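Local coordinates for protein DNA polymerase (Bacillus phage phi29, PDB 2PY5) that replicates the viral genome by protein-primed, highly processive strand-displacement synthesis and proofreads the product with a 3'-5' exonuclease, at residues G85-N91 with I103-G108. The protein carries 2 engineered substitutions. Numbering follows the deposited sequence.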
loop_
_atom_site.group_PDB
_atom_site.type_symbol
_atom_site.label_atom_id
_atom_site.label_comp_id
_atom_site.label_asym_id
_atom_site.label_seq_id
_atom_site.Cartn_x
_atom_site.Cartn_y
_atom_site.Cartn_z
ATOM N N GLY F 85 -1.382 -24.882 -17.711
ATOM C CA GLY F 85 -0.369 -25.746 -17.122
ATOM C C GLY F 85 0.110 -26.847 -18.045
ATOM O O GLY F 85 0.299 -27.979 -17.611
ATOM N N LEU F 86 0.290 -26.525 -19.322
ATOM C CA LEU F 86 0.827 -27.478 -20.276
ATOM C C LEU F 86 2.326 -27.664 -20.075
ATOM O O LEU F 86 2.999 -26.767 -19.575
ATOM C CB LEU F 86 0.571 -27.019 -21.704
ATOM C CG LEU F 86 -0.888 -26.900 -22.122
ATOM C CD1 LEU F 86 -0.932 -26.414 -23.549
ATOM C CD2 LEU F 86 -1.626 -28.221 -21.978
ATOM N N PRO F 87 2.865 -28.827 -20.476
ATOM C CA PRO F 87 4.306 -29.027 -20.360
ATOM C C PRO F 87 5.087 -27.974 -21.128
ATOM O O PRO F 87 4.681 -27.593 -22.230
ATOM C CB PRO F 87 4.521 -30.419 -20.969
ATOM C CG PRO F 87 3.243 -31.087 -20.838
ATOM C CD PRO F 87 2.204 -30.019 -21.026
ATOM N N ASN F 88 6.194 -27.523 -20.546
ATOM C CA ASN F 88 7.068 -26.508 -21.157
ATOM C C ASN F 88 6.362 -25.199 -21.423
ATOM O O ASN F 88 6.553 -24.560 -22.441
ATOM C CB ASN F 88 7.734 -27.033 -22.428
ATOM C CG ASN F 88 8.655 -28.168 -22.146
ATOM O OD1 ASN F 88 9.515 -28.072 -21.270
ATOM N ND2 ASN F 88 8.485 -29.266 -22.875
ATOM N N THR F 89 5.553 -24.793 -20.460
ATOM C CA THR F 89 4.911 -23.478 -20.491
ATOM C C THR F 89 4.971 -22.858 -19.108
ATOM O O THR F 89 5.310 -23.527 -18.129
ATOM C CB THR F 89 3.440 -23.560 -20.919
ATOM O OG1 THR F 89 2.672 -24.207 -19.898
ATOM C CG2 THR F 89 3.272 -24.300 -22.267
ATOM N N TYR F 90 4.622 -21.578 -19.027
ATOM C CA TYR F 90 4.544 -20.867 -17.754
ATOM C C TYR F 90 3.220 -20.112 -17.699
ATOM O O TYR F 90 2.672 -19.713 -18.729
ATOM C CB TYR F 90 5.741 -19.926 -17.528
ATOM C CG TYR F 90 5.778 -18.756 -18.478
ATOM C CD1 TYR F 90 5.301 -17.511 -18.090
ATOM C CD2 TYR F 90 6.267 -18.900 -19.762
ATOM C CE1 TYR F 90 5.315 -16.445 -18.940
ATOM C CE2 TYR F 90 6.290 -17.818 -20.652
ATOM C CZ TYR F 90 5.818 -16.593 -20.228
ATOM O OH TYR F 90 5.794 -15.509 -21.074
ATOM N N ASN F 91 2.684 -20.006 -16.492
ATOM C CA ASN F 91 1.470 -19.230 -16.207
ATOM C C ASN F 91 1.898 -18.048 -15.344
ATOM O O ASN F 91 2.976 -18.064 -14.724
ATOM C CB ASN F 91 0.454 -20.107 -15.466
ATOM C CG ASN F 91 -0.902 -19.431 -15.266
ATOM O OD1 ASN F 91 -1.260 -18.498 -15.980
ATOM N ND2 ASN F 91 -1.664 -19.917 -14.301
ATOM N N ILE F 103 4.742 -16.370 -11.074
ATOM C CA ILE F 103 5.139 -17.032 -12.321
ATOM C C ILE F 103 5.247 -18.521 -11.985
ATOM O O ILE F 103 6.005 -18.881 -11.101
ATOM C CB ILE F 103 6.503 -16.559 -12.833
ATOM C CG1 ILE F 103 6.550 -15.043 -12.999
ATOM C CG2 ILE F 103 6.838 -17.254 -14.182
ATOM C CD1 ILE F 103 7.974 -14.488 -13.217
ATOM N N ASP F 104 4.479 -19.358 -12.670
ATOM C CA ASP F 104 4.440 -20.811 -12.401
ATOM C C ASP F 104 4.954 -21.514 -13.647
ATOM O O ASP F 104 4.305 -21.485 -14.692
ATOM C CB ASP F 104 3.022 -21.222 -12.081
ATOM C CG ASP F 104 2.902 -22.641 -11.541
ATOM O OD1 ASP F 104 1.762 -23.056 -11.238
ATOM O OD2 ASP F 104 3.938 -23.320 -11.432
ATOM N N ILE F 105 6.128 -22.140 -13.537
ATOM C CA ILE F 105 6.790 -22.733 -14.679
ATOM C C ILE F 105 6.549 -24.230 -14.653
ATOM O O ILE F 105 6.959 -24.915 -13.701
ATOM C CB ILE F 105 8.309 -22.444 -14.635
ATOM C CG1 ILE F 105 8.584 -20.932 -14.597
ATOM C CG2 ILE F 105 9.035 -23.116 -15.830
ATOM C CD1 ILE F 105 9.977 -20.588 -14.147
ATOM N N CYS F 106 5.875 -24.730 -15.680
ATOM C CA CYS F 106 5.442 -26.133 -15.744
ATOM C C CYS F 106 6.367 -26.934 -16.635
ATOM O O CYS F 106 6.483 -26.638 -17.816
ATOM C CB CYS F 106 4.054 -26.217 -16.356
ATOM S SG CYS F 106 3.431 -27.884 -16.496
ATOM N N LEU F 107 6.982 -27.978 -16.096
ATOM C CA LEU F 107 7.798 -28.882 -16.903
ATOM C C LEU F 107 6.980 -30.032 -17.487
ATOM O O LEU F 107 7.297 -30.545 -18.569
ATOM C CB LEU F 107 8.970 -29.410 -16.078
ATOM C CG LEU F 107 10.118 -28.430 -15.806
ATOM C CD1 LEU F 107 10.722 -27.955 -17.124
ATOM C CD2 LEU F 107 9.696 -27.246 -14.922
ATOM N N GLY F 108 5.919 -30.425 -16.795
ATOM C CA GLY F 108 5.064 -31.514 -17.222
ATOM C C GLY F 108 4.909 -32.445 -16.053
ATOM O O GLY F 108 4.873 -31.982 -14.907
HETATM O O HOH W 1 -0.545 -21.896 -12.044
#
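Thr89-Asn91 pairs antiparallel with Asp104-Cys106 in a β-hairpin of the exonuclease domain, within the mixed sheet that carries this domain. Three firm backbone bonds hold the two strands: Cys106 N to Thr89 O, Asn91 N to Asp104 O (2.8 Å) and Asp104 N to Asn91 O, the last almost straight at 171°. Between them lies the non-hydrogen-bonded pair Tyr90-Ile105, where Tyr90 CA passes 3.1 Å from Asp104 O in a CA-H...O contact. The face with Tyr90 and Ile105 is tightly packed. Tyr90 CB rests on Ile105 CG1, and ring atom CD1 meets Ile103 CG2 obliquely at 4.2 Å. With CG set between the backbone N and the carbonyl carbon (chi1 67°), the ring leans off the strand toward helix 63-76, where its hydroxyl bonds Glu75; Trp81 packs edge-to-face with it.

On the other face the Asn91-Asp104 pair is looser. Their side chains approach no closer than CB to CB, 4.4 Å; the polar ends are joined through a water, which takes a hydrogen bond from Asn91 ND2 and gives one to Asp104 OD1. Asn91 also packs on a guanine base of the bound DNA. Further along this face Cys106 is buried against the turn.

At the end of the hairpin away from its connecting loop, Asn88 and Thr89 both face Cys106 in a G1 bulge, their amides reaching Cys106 O through weak bonds. Pro87 CB lies against Gly108 CA. A type II turn from Leu86 to Thr89, its residues Leu86, Pro87 and Asn88 open to solvent, is tied by Thr89 OG1 to Leu86 O at 2.6 Å. Cys106 SG, anti to the backbone N (chi1 179°), sits 3.3 Å from both Gly85 O and Leu86 O.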